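Local coordinates for isomerase/lactonizing enzyme (Agrobacterium tumefaciens, PDB 1RVK), which is of unknown function but, as a magnesium-binding enolase-superfamily protein, probably abstracts a proton next to a substrate carboxylate, at residues R58-I62 with E63-K67; K244-S247 with D248-I252; H171-M174 with P175-W179. All blocks are in the same frame, centred on the assembly; numbering follows the deposited sequence.

Contact 1 of 3, residues R58-I62 with E63-K67; sequences RPHVI and EKFVK
Pro-59 to Lys-67 make the opening turns of a helix, and their backbone bonds change spacing along the way. Glu-63 N reaches Pro-59 O at 2.8 Å almost straight (172°), and Lys-64 N and Phe-65 N bond less straight to His-60 O and Val-61 O. Val-61 O then takes a second donor, Val-66 N at 3.2 Å, and Lys-67 N skips to Ile-62 O at 2.9 Å, both five residues apart. A salt bridge spans one turn: Lys-67 NZ meets Glu-63 OE1 at 3.0 Å on its syn side, 27° out of the carboxylate plane. The extended lysine chain reaches there by passing Ile-62, whose CG2 lies 3.7 Å from Lys-67 CE. Among apolar groups, Ile-62 CD1 meets Val-66 CG2 at 4.1 Å, and Val-61 CG1 lies near Phe-65 CD2. His-60, its CG anti to the backbone N (chi1 176°), runs alongside Lys-64, NE2 to CD 3.6 Å. Val-61 and Val-66 face Thr-100 of helix 98-116, while Ile-62 packs on Val-8 of strand 3-15. The i+5 bonds mark a pi-type turn at 63-66, a local widening of helix 59-70 in the enolase-type N-terminal domain.

Contact 2 of 3, residues K244-S247 with D248-I252; sequences KWLS and DNLDI
Asp-248 continues the helix, its N bonding to Lys-244 O at 3.1 Å (153°). Its carboxylate folds back over the same turn, CG lying beside the backbone N (chi1 -75°) and 3.3 Å from Lys-244 O. A negative group this near the carbonyl end of a helix is probably not helped by the helix dipole, though the residue is exposed to solvent. Asn-249 follows with a divided bond. Its N lies 3.1 Å from Trp-245 O and equally far from Leu-246 O, both weak by their bent angles, so the regular i+4 pattern is already giving way. The end of its side chain reaches over one face of the Trp-245 indole, toward the rim, the ring and amide planes 34° apart, and CG of Asn-249 comes within 4.1 Å of Trp-245 CE2. Both side chains also rest on Leu-217 of helix 213-224. Leu-250 leaves the helical conformation for an extended one, its N keeping a long, weak bond of 3.5 Å to the O of Ser-247, a residue whose OG bonds to Tyr-243 O and more weakly to Ala-275 O. The CB of Leu-250 points back to the helix, and its side chain lies against that of Leu-246, though the detail of their methyl contact is doubtful; Leu-246 in turn covers Val-254 of strand 254-256. Beyond the turn, Ile-252 touches Leu-223 of helix 213-224 and Phe-228 as the chain heads for the next strand. Weakening backbone bonds whose spacing drops from four residues to three, followed by an extended residue, mark the C-terminal end of helix 240-249, where the beta-alpha-beta unit 230-232, 240-249, 254-256 of the barrel turns back into its sheet.

Contact 3 of 3, residues H171-M174 with P175-W179; sequences HTWM and PPVSW
Val-177 N bonds to Met-174 O at 3.0 Å (158°), closing a four-residue turn through Pro-175 and Pro-176 whose cis peptide before Pro-176 makes it close to a type VIa beta turn. Val-177 packs against this same carbonyl, its CG2 lying 3.3 Å from Met-174 O. Met-174, a selenomethionine, sends an extended chain the other way, past His-24, its side chain lying about 7 Å from the bound magnesium ion. The turn belongs to the loop that follows strand 167-171 of the enolase-type beta/alpha barrel and leads to helix 183-197, beside the metal site of Asp-206, Glu-232 and Glu-258. Trp-173, just before the turn, and Trp-179, just after it, meet across it. Trp-179 puts CH2 over one face of the Trp-173 indole, off centre and only 3.2 Å from Trp-173 CG, with the planes inclined at 54°. The Trp-179 ring gets there with CG set between its backbone N and carbonyl carbon (chi1 54°). Val-177 CG1 covers part of one Trp-179 face, 3.7 Å above the plane. Trp-173 is also held from outside the turn: Tyr-153 meets it edge-to-face, and its NE1 makes weak hydrogen bonds to Leu-147 O and Asp-141 O.

Overall arrangement
Along the chain the order is contact 1, contact 3, contact 2. Contact 1 sits on helix 59-70 of the N-terminal domain; the other two belong to the C-terminal barrel domain. The centre of contact 1 is about 43 Å from that of contact 2 and 36 Å from that of contact 3. Contacts 2 and 3 lie about 24 Å apart between centres. Both border the barrel sheet, with strands 202-206 and 230-232 between: contact 3 follows strand 167-171, on the barrel end whose loops carry the active site in this family, whereas contact 2 leads into strand 254-256 from the other end. Of the three, 171-179 is the one placed near the magnesium ion; 58-67 and 244-252 are structural packing.

Contact 1 of 3, residues R58-I62 with E63-K67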
ATOM      1  N   ARG A  58      -8.423  15.865  -9.239  1.00 14.76           N
ATOM      2  CA  ARG A  58      -8.512  16.934 -10.229  1.00 14.39           C
ATOM      3  C   ARG A  58      -9.810  17.719 -10.011  1.00 14.93           C
ATOM      4  O   ARG A  58     -10.729  17.249  -9.337  1.00 14.64           O
ATOM      5  CB  ARG A  58      -8.440  16.355 -11.652  1.00 14.45           C
ATOM      6  CG  ARG A  58      -9.586  15.424 -12.052  1.00 12.99           C
ATOM      7  CD  ARG A  58      -9.331  14.855 -13.445  1.00 15.65           C
ATOM      8  NE  ARG A  58     -10.491  14.163 -14.002  1.00 13.58           N
ATOM      9  CZ  ARG A  58     -10.922  12.968 -13.610  1.00 15.26           C
ATOM     10  NH1 ARG A  58     -10.291  12.308 -12.649  1.00 12.69           N
ATOM     11  NH2 ARG A  58     -11.990  12.428 -14.189  1.00 15.40           N
ATOM     12  N   PRO A  59      -9.894  18.935 -10.566  1.00 15.41           N
ATOM     13  CA  PRO A  59     -11.087  19.774 -10.414  1.00 15.06           C
ATOM     14  C   PRO A  59     -12.433  19.090 -10.637  1.00 14.97           C
ATOM     15  O   PRO A  59     -13.366  19.287  -9.855  1.00 16.26           O
ATOM     16  CB  PRO A  59     -10.833  20.903 -11.403  1.00 16.43           C
ATOM     17  CG  PRO A  59      -9.340  21.076 -11.299  1.00 16.35           C
ATOM     18  CD  PRO A  59      -8.859  19.638 -11.347  1.00 14.77           C
ATOM     19  N   HIS A  60     -12.545  18.294 -11.695  1.00 14.11           N
ATOM     20  CA  HIS A  60     -13.809  17.621 -11.970  1.00 16.08           C
ATOM     21  C   HIS A  60     -14.332  16.841 -10.770  1.00 15.58           C
ATOM     22  O   HIS A  60     -15.515  16.919 -10.439  1.00 14.58           O
ATOM     23  CB  HIS A  60     -13.680  16.674 -13.167  1.00 18.92           C
ATOM     24  CG  HIS A  60     -14.919  15.875 -13.433  1.00 19.08           C
ATOM     25  ND1 HIS A  60     -15.081  14.580 -12.989  1.00 20.25           N
ATOM     26  CD2 HIS A  60     -16.079  16.210 -14.046  1.00 18.90           C
ATOM     27  CE1 HIS A  60     -16.286  14.152 -13.317  1.00 17.43           C
ATOM     28  NE2 HIS A  60     -16.913  15.122 -13.959  1.00 20.43           N
ATOM     29  N   VAL A  61     -13.446  16.094 -10.124  1.00 14.81           N
ATOM     30  CA  VAL A  61     -13.820  15.281  -8.975  1.00 15.31           C
ATOM     31  C   VAL A  61     -14.071  16.121  -7.730  1.00 15.86           C
ATOM     32  O   VAL A  61     -15.004  15.859  -6.971  1.00 14.42           O
ATOM     33  CB  VAL A  61     -12.723  14.234  -8.669  1.00 16.55           C
ATOM     34  CG1 VAL A  61     -13.124  13.386  -7.478  1.00 20.72           C
ATOM     35  CG2 VAL A  61     -12.500  13.355  -9.891  1.00 19.57           C
ATOM     36  N   ILE A  62     -13.240  17.136  -7.528  1.00 15.60           N
ATOM     37  CA  ILE A  62     -13.380  18.009  -6.369  1.00 16.89           C
ATOM     38  C   ILE A  62     -14.680  18.809  -6.414  1.00 18.46           C
ATOM     39  O   ILE A  62     -15.426  18.860  -5.440  1.00 16.13           O
ATOM     40  CB  ILE A  62     -12.194  19.006  -6.274  1.00 17.07           C
ATOM     41  CG1 ILE A  62     -10.883  18.241  -6.080  1.00 16.90           C
ATOM     42  CG2 ILE A  62     -12.431  19.999  -5.141  1.00 18.10           C
ATOM     43  CD1 ILE A  62     -10.830  17.398  -4.815  1.00 18.18           C
ATOM     44  N   GLU A  63     -14.957  19.423  -7.556  1.00 19.24           N
ATOM     45  CA  GLU A  63     -16.151  20.244  -7.689  1.00 24.32           C
ATOM     46  C   GLU A  63     -17.454  19.462  -7.749  1.00 23.63           C
ATOM     47  O   GLU A  63     -18.435  19.824  -7.097  1.00 24.55           O
ATOM     48  CB  GLU A  63     -16.027  21.134  -8.928  1.00 29.08           C
ATOM     49  CG  GLU A  63     -14.799  22.032  -8.902  1.00 38.31           C
ATOM     50  CD  GLU A  63     -14.833  23.041  -7.767  1.00 42.97           C
ATOM     51  OE1 GLU A  63     -13.761  23.577  -7.418  1.00 46.24           O
ATOM     52  OE2 GLU A  63     -15.929  23.305  -7.230  1.00 45.87           O
ATOM     53  N   LYS A  64     -17.462  18.383  -8.519  1.00 23.00           N
ATOM     54  CA  LYS A  64     -18.671  17.590  -8.679  1.00 22.20           C
ATOM     55  C   LYS A  64     -19.011  16.671  -7.510  1.00 20.37           C
ATOM     56  O   LYS A  64     -20.187  16.411  -7.253  1.00 19.13           O
ATOM     57  CB  LYS A  64     -18.582  16.767  -9.970  1.00 26.17           C
ATOM     58  CG  LYS A  64     -19.869  16.043 -10.333  1.00 31.52           C
ATOM     59  CD  LYS A  64     -19.739  15.311 -11.660  1.00 36.70           C
ATOM     60  CE  LYS A  64     -21.045  14.639 -12.050  1.00 40.03           C
ATOM     61  NZ  LYS A  64     -20.935  13.937 -13.359  1.00 42.51           N
ATOM     62  N   PHE A  65     -17.999  16.195  -6.787  1.00 17.65           N
ATOM     63  CA  PHE A  65     -18.251  15.273  -5.685  1.00 16.10           C
ATOM     64  C   PHE A  65     -17.775  15.660  -4.288  1.00 14.87           C
ATOM     65  O   PHE A  65     -18.580  15.781  -3.368  1.00 14.42           O
ATOM     66  CB  PHE A  65     -17.650  13.901  -6.019  1.00 14.89           C
ATOM     67  CG  PHE A  65     -18.064  13.367  -7.360  1.00 15.59           C
ATOM     68  CD1 PHE A  65     -19.360  12.901  -7.570  1.00 16.33           C
ATOM     69  CD2 PHE A  65     -17.163  13.345  -8.420  1.00 15.49           C
ATOM     70  CE1 PHE A  65     -19.753  12.421  -8.822  1.00 15.88           C
ATOM     71  CE2 PHE A  65     -17.547  12.866  -9.676  1.00 17.12           C
ATOM     72  CZ  PHE A  65     -18.846  12.405  -9.875  1.00 15.99           C
ATOM     73  N   VAL A  66     -16.469  15.844  -4.125  1.00 13.21           N
ATOM     74  CA  VAL A  66     -15.903  16.133  -2.810  1.00 12.37           C
ATOM     75  C   VAL A  66     -16.419  17.368  -2.080  1.00 14.24           C
ATOM     76  O   VAL A  66     -16.810  17.272  -0.917  1.00 13.52           O
ATOM     77  CB  VAL A  66     -14.364  16.182  -2.874  1.00 13.63           C
ATOM     78  CG1 VAL A  66     -13.787  16.352  -1.472  1.00 12.70           C
ATOM     79  CG2 VAL A  66     -13.838  14.894  -3.503  1.00 14.16           C
ATOM     80  N   LYS A  67     -16.427  18.523  -2.733  1.00 14.35           N
ATOM     81  CA  LYS A  67     -16.912  19.726  -2.063  1.00 16.09           C
ATOM     82  C   LYS A  67     -18.382  19.625  -1.672  1.00 15.58           C
ATOM     83  O   LYS A  67     -18.769  20.055  -0.589  1.00 15.74           O
ATOM     84  CB  LYS A  67     -16.699  20.958  -2.945  1.00 15.59           C
ATOM     85  CG  LYS A  67     -15.255  21.412  -2.989  1.00 17.64           C
ATOM     86  CD  LYS A  67     -15.093  22.675  -3.812  1.00 16.85           C
ATOM     87  CE  LYS A  67     -13.661  23.178  -3.748  1.00 18.60           C
ATOM     88  NZ  LYS A  67     -13.455  24.402  -4.576  1.00 19.53           N
TER

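Contact 2 of 3, residues K244-S247 with D248-I252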
ATOM      1  N   LYS A 244     -10.357 -19.810  -5.075  1.00 11.33           N
ATOM      2  CA  LYS A 244     -10.889 -20.885  -4.244  1.00 13.23           C
ATOM      3  C   LYS A 244     -10.186 -22.172  -4.686  1.00 12.78           C
ATOM      4  O   LYS A 244      -9.737 -22.977  -3.861  1.00 12.43           O
ATOM      5  CB  LYS A 244     -12.401 -21.017  -4.450  1.00 16.13           C
ATOM      6  CG  LYS A 244     -13.186 -19.786  -4.028  1.00 23.09           C
ATOM      7  CD  LYS A 244     -14.634 -19.825  -4.513  1.00 27.63           C
ATOM      8  CE  LYS A 244     -15.434 -20.937  -3.849  1.00 31.14           C
ATOM      9  NZ  LYS A 244     -16.858 -20.932  -4.308  1.00 31.57           N
ATOM     10  N   TRP A 245     -10.073 -22.344  -6.001  1.00 11.96           N
ATOM     11  CA  TRP A 245      -9.433 -23.521  -6.582  1.00 12.10           C
ATOM     12  C   TRP A 245      -7.948 -23.579  -6.231  1.00 13.75           C
ATOM     13  O   TRP A 245      -7.447 -24.609  -5.778  1.00 12.93           O
ATOM     14  CB  TRP A 245      -9.583 -23.500  -8.109  1.00 11.71           C
ATOM     15  CG  TRP A 245      -8.842 -24.605  -8.819  1.00 12.53           C
ATOM     16  CD1 TRP A 245      -9.271 -25.889  -9.022  1.00 15.02           C
ATOM     17  CD2 TRP A 245      -7.525 -24.531  -9.381  1.00 13.77           C
ATOM     18  NE1 TRP A 245      -8.300 -26.617  -9.676  1.00 14.54           N
ATOM     19  CE2 TRP A 245      -7.220 -25.806  -9.906  1.00 14.98           C
ATOM     20  CE3 TRP A 245      -6.574 -23.507  -9.491  1.00 14.56           C
ATOM     21  CZ2 TRP A 245      -5.999 -26.088 -10.531  1.00 15.65           C
ATOM     22  CZ3 TRP A 245      -5.358 -23.787 -10.115  1.00 13.77           C
ATOM     23  CH2 TRP A 245      -5.085 -25.066 -10.625  1.00 13.00           C
ATOM     24  N   LEU A 246      -7.248 -22.467  -6.441  1.00 12.52           N
ATOM     25  CA  LEU A 246      -5.816 -22.418  -6.176  1.00 12.11           C
ATOM     26  C   LEU A 246      -5.500 -22.689  -4.708  1.00 11.65           C
ATOM     27  O   LEU A 246      -4.571 -23.432  -4.400  1.00 12.34           O
ATOM     28  CB  LEU A 246      -5.252 -21.062  -6.610  1.00 10.94           C
ATOM     29  CG  LEU A 246      -3.736 -20.856  -6.651  1.00 15.16           C
ATOM     30  CD1 LEU A 246      -3.219 -20.778  -5.242  1.00 21.75           C
ATOM     31  CD2 LEU A 246      -3.058 -21.975  -7.441  1.00 12.58           C
ATOM     32  N   SER A 247      -6.268 -22.085  -3.809  1.00 12.18           N
ATOM     33  CA  SER A 247      -6.059 -22.287  -2.379  1.00 14.24           C
ATOM     34  C   SER A 247      -6.254 -23.755  -2.010  1.00 15.38           C
ATOM     35  O   SER A 247      -5.510 -24.309  -1.211  1.00 13.15           O
ATOM     36  CB  SER A 247      -7.028 -21.417  -1.571  1.00 17.15           C
ATOM     37  OG  SER A 247      -6.733 -20.040  -1.745  1.00 23.33           O
ATOM     38  N   ASP A 248      -7.261 -24.389  -2.594  1.00 17.12           N
ATOM     39  CA  ASP A 248      -7.513 -25.791  -2.297  1.00 19.79           C
ATOM     40  C   ASP A 248      -6.423 -26.707  -2.849  1.00 20.56           C
ATOM     41  O   ASP A 248      -6.248 -27.828  -2.367  1.00 21.86           O
ATOM     42  CB  ASP A 248      -8.880 -26.208  -2.846  1.00 22.99           C
ATOM     43  CG  ASP A 248     -10.030 -25.683  -2.002  1.00 29.26           C
ATOM     44  OD1 ASP A 248     -11.199 -25.843  -2.413  1.00 31.38           O
ATOM     45  OD2 ASP A 248      -9.764 -25.115  -0.920  1.00 31.03           O
ATOM     46  N   ASN A 249      -5.681 -26.227  -3.844  1.00 16.97           N
ATOM     47  CA  ASN A 249      -4.628 -27.033  -4.453  1.00 17.67           C
ATOM     48  C   ASN A 249      -3.199 -26.729  -4.010  1.00 18.71           C
ATOM     49  O   ASN A 249      -2.273 -27.443  -4.388  1.00 22.09           O
ATOM     50  CB  ASN A 249      -4.708 -26.935  -5.982  1.00 18.71           C
ATOM     51  CG  ASN A 249      -5.877 -27.716  -6.555  1.00 21.31           C
ATOM     52  OD1 ASN A 249      -7.015 -27.242  -6.569  1.00 20.32           O
ATOM     53  ND2 ASN A 249      -5.602 -28.931  -7.012  1.00 22.77           N
ATOM     54  N   LEU A 250      -3.008 -25.674  -3.224  1.00 15.27           N
ATOM     55  CA  LEU A 250      -1.668 -25.324  -2.757  1.00 14.96           C
ATOM     56  C   LEU A 250      -1.538 -25.477  -1.252  1.00 15.83           C
ATOM     57  O   LEU A 250      -2.513 -25.327  -0.526  1.00 15.35           O
ATOM     58  CB  LEU A 250      -1.325 -23.872  -3.112  1.00 13.38           C
ATOM     59  CG  LEU A 250      -1.108 -23.463  -4.567  1.00 13.46           C
ATOM     60  CD1 LEU A 250      -0.588 -22.030  -4.601  1.00 14.90           C
ATOM     61  CD2 LEU A 250      -0.103 -24.393  -5.229  1.00 15.60           C
ATOM     62  N   ASP A 251      -0.329 -25.773  -0.789  1.00 16.40           N
ATOM     63  CA  ASP A 251      -0.076 -25.891   0.639  1.00 18.86           C
ATOM     64  C   ASP A 251       0.292 -24.504   1.171  1.00 16.71           C
ATOM     65  O   ASP A 251      -0.104 -24.124   2.271  1.00 16.84           O
ATOM     66  CB  ASP A 251       1.069 -26.873   0.908  1.00 22.74           C
ATOM     67  CG  ASP A 251       0.624 -28.325   0.842  1.00 27.57           C
ATOM     68  OD1 ASP A 251       1.492 -29.217   0.938  1.00 31.12           O
ATOM     69  OD2 ASP A 251      -0.594 -28.576   0.705  1.00 30.04           O
ATOM     70  N   ILE A 252       1.045 -23.750   0.374  1.00 16.08           N
ATOM     71  CA  ILE A 252       1.469 -22.406   0.766  1.00 13.62           C
ATOM     72  C   ILE A 252       0.266 -21.474   0.891  1.00 13.55           C
ATOM     73  O   ILE A 252      -0.653 -21.507   0.068  1.00 12.79           O
ATOM     74  CB  ILE A 252       2.483 -21.808  -0.255  1.00 15.44           C
ATOM     75  CG1 ILE A 252       2.958 -20.432   0.220  1.00 15.14           C
ATOM     76  CG2 ILE A 252       1.842 -21.689  -1.636  1.00 13.71           C
ATOM     77  CD1 ILE A 252       4.099 -19.845  -0.610  1.00 16.46           C
TER

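Contact 3 of 3, residues H171-M174 with P175-W179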
ATOM      1  N   HIS A 171       8.787  -9.085  -5.876  1.00 13.97           N
ATOM      2  CA  HIS A 171       7.797  -8.797  -6.909  1.00 13.76           C
ATOM      3  C   HIS A 171       8.672  -9.227  -8.081  1.00 14.46           C
ATOM      4  O   HIS A 171       9.753  -8.669  -8.270  1.00 14.09           O
ATOM      5  CB  HIS A 171       7.473  -7.300  -7.038  1.00 13.15           C
ATOM      6  CG  HIS A 171       6.518  -6.788  -6.003  1.00 14.75           C
ATOM      7  ND1 HIS A 171       6.926  -6.357  -4.760  1.00 14.54           N
ATOM      8  CD2 HIS A 171       5.171  -6.631  -6.032  1.00 16.86           C
ATOM      9  CE1 HIS A 171       5.874  -5.955  -4.066  1.00 14.60           C
ATOM     10  NE2 HIS A 171       4.797  -6.111  -4.815  1.00 13.99           N
ATOM     11  N   THR A 172       8.246 -10.228  -8.845  1.00 12.29           N
ATOM     12  CA  THR A 172       9.070 -10.692  -9.951  1.00 14.09           C
ATOM     13  C   THR A 172       8.817  -9.990 -11.285  1.00 13.20           C
ATOM     14  O   THR A 172       8.166  -8.947 -11.324  1.00 15.05           O
ATOM     15  CB  THR A 172       8.972 -12.229 -10.088  1.00 15.27           C
ATOM     16  OG1 THR A 172       7.613 -12.651  -9.899  1.00 15.41           O
ATOM     17  CG2 THR A 172       9.844 -12.896  -9.028  1.00 16.27           C
ATOM     18  N   TRP A 173       9.342 -10.550 -12.371  1.00 14.25           N
ATOM     19  CA  TRP A 173       9.221  -9.935 -13.697  1.00 13.64           C
ATOM     20  C   TRP A 173       7.836  -9.935 -14.333  1.00 15.10           C
ATOM     21  O   TRP A 173       7.141 -10.952 -14.352  1.00 14.85           O
ATOM     22  CB  TRP A 173      10.211 -10.593 -14.656  1.00 15.21           C
ATOM     23  CG  TRP A 173      11.636 -10.461 -14.221  1.00 13.68           C
ATOM     24  CD1 TRP A 173      12.488  -9.423 -14.488  1.00 12.10           C
ATOM     25  CD2 TRP A 173      12.380 -11.400 -13.438  1.00 12.50           C
ATOM     26  NE1 TRP A 173      13.718  -9.663 -13.920  1.00 11.50           N
ATOM     27  CE2 TRP A 173      13.679 -10.867 -13.268  1.00 12.64           C
ATOM     28  CE3 TRP A 173      12.076 -12.642 -12.862  1.00 13.42           C
ATOM     29  CZ2 TRP A 173      14.674 -11.533 -12.545  1.00 12.57           C
ATOM     30  CZ3 TRP A 173      13.068 -13.307 -12.141  1.00 12.92           C
ATOM     31  CH2 TRP A 173      14.352 -12.747 -11.991  1.00 13.66           C
HETATM   32  N   MSE A 174       7.462  -8.783 -14.883  1.00 13.27           N
HETATM   33  CA  MSE A 174       6.165  -8.617 -15.525  1.00 13.58           C
HETATM   34  C   MSE A 174       6.292  -7.758 -16.780  1.00 15.07           C
HETATM   35  O   MSE A 174       7.174  -6.903 -16.870  1.00 15.02           O
HETATM   36  CB  MSE A 174       5.193  -7.940 -14.553  1.00 13.97           C
HETATM   37  CG  MSE A 174       5.063  -8.641 -13.209  1.00 11.39           C
HETATM   38 SE   MSE A 174       3.808  -7.744 -12.044  1.00 18.61          SE
HETATM   39  CE  MSE A 174       4.456  -8.408 -10.355  1.00 14.54           C
ATOM     40  N   PRO A 175       5.421  -7.980 -17.776  1.00 15.81           N
ATOM     41  CA  PRO A 175       5.545  -7.136 -18.969  1.00 18.11           C
ATOM     42  C   PRO A 175       5.325  -5.682 -18.538  1.00 20.23           C
ATOM     43  O   PRO A 175       4.682  -5.424 -17.521  1.00 17.92           O
ATOM     44  CB  PRO A 175       4.445  -7.667 -19.890  1.00 20.72           C
ATOM     45  CG  PRO A 175       3.453  -8.284 -18.943  1.00 22.14           C
ATOM     46  CD  PRO A 175       4.328  -8.955 -17.920  1.00 17.99           C
ATOM     47  N   PRO A 176       5.828  -4.711 -19.315  1.00 21.40           N
ATOM     48  CA  PRO A 176       6.560  -4.824 -20.578  1.00 23.25           C
ATOM     49  C   PRO A 176       7.973  -5.419 -20.597  1.00 24.01           C
ATOM     50  O   PRO A 176       8.690  -5.239 -21.581  1.00 24.50           O
ATOM     51  CB  PRO A 176       6.525  -3.395 -21.114  1.00 23.34           C
ATOM     52  CG  PRO A 176       6.593  -2.584 -19.872  1.00 23.40           C
ATOM     53  CD  PRO A 176       5.618  -3.295 -18.964  1.00 23.00           C
ATOM     54  N   VAL A 177       8.394  -6.107 -19.537  1.00 23.45           N
ATOM     55  CA  VAL A 177       9.718  -6.731 -19.582  1.00 23.68           C
ATOM     56  C   VAL A 177       9.632  -7.699 -20.758  1.00 24.32           C
ATOM     57  O   VAL A 177       8.778  -8.584 -20.784  1.00 24.03           O
ATOM     58  CB  VAL A 177      10.057  -7.512 -18.286  1.00 22.65           C
ATOM     59  CG1 VAL A 177      11.221  -8.475 -18.542  1.00 23.71           C
ATOM     60  CG2 VAL A 177      10.447  -6.537 -17.182  1.00 22.08           C
ATOM     61  N   SER A 178      10.509  -7.499 -21.734  1.00 25.73           N
ATOM     62  CA  SER A 178      10.560  -8.292 -22.960  1.00 27.11           C
ATOM     63  C   SER A 178      10.067  -9.737 -22.925  1.00 25.87           C
ATOM     64  O   SER A 178       9.111 -10.094 -23.612  1.00 24.30           O
ATOM     65  CB  SER A 178      11.989  -8.279 -23.513  1.00 29.54           C
ATOM     66  OG  SER A 178      12.423  -6.954 -23.763  1.00 36.18           O
ATOM     67  N   TRP A 179      10.729 -10.565 -22.128  1.00 23.75           N
ATOM     68  CA  TRP A 179      10.407 -11.985 -22.039  1.00 22.78           C
ATOM     69  C   TRP A 179       9.371 -12.397 -20.990  1.00 20.95           C
ATOM     70  O   TRP A 179       8.950 -13.554 -20.956  1.00 21.22           O
ATOM     71  CB  TRP A 179      11.698 -12.760 -21.778  1.00 21.83           C
ATOM     72  CG  TRP A 179      12.442 -12.237 -20.583  1.00 22.63           C
ATOM     73  CD1 TRP A 179      13.438 -11.302 -20.576  1.00 22.19           C
ATOM     74  CD2 TRP A 179      12.202 -12.575 -19.213  1.00 21.63           C
ATOM     75  NE1 TRP A 179      13.834 -11.038 -19.286  1.00 23.31           N
ATOM     76  CE2 TRP A 179      13.091 -11.807 -18.429  1.00 22.07           C
ATOM     77  CE3 TRP A 179      11.320 -13.453 -18.569  1.00 20.93           C
ATOM     78  CZ2 TRP A 179      13.125 -11.891 -17.033  1.00 21.73           C
ATOM     79  CZ3 TRP A 179      11.354 -13.537 -17.180  1.00 21.36           C
ATOM     80  CH2 TRP A 179      12.252 -12.760 -16.430  1.00 20.48           C
TER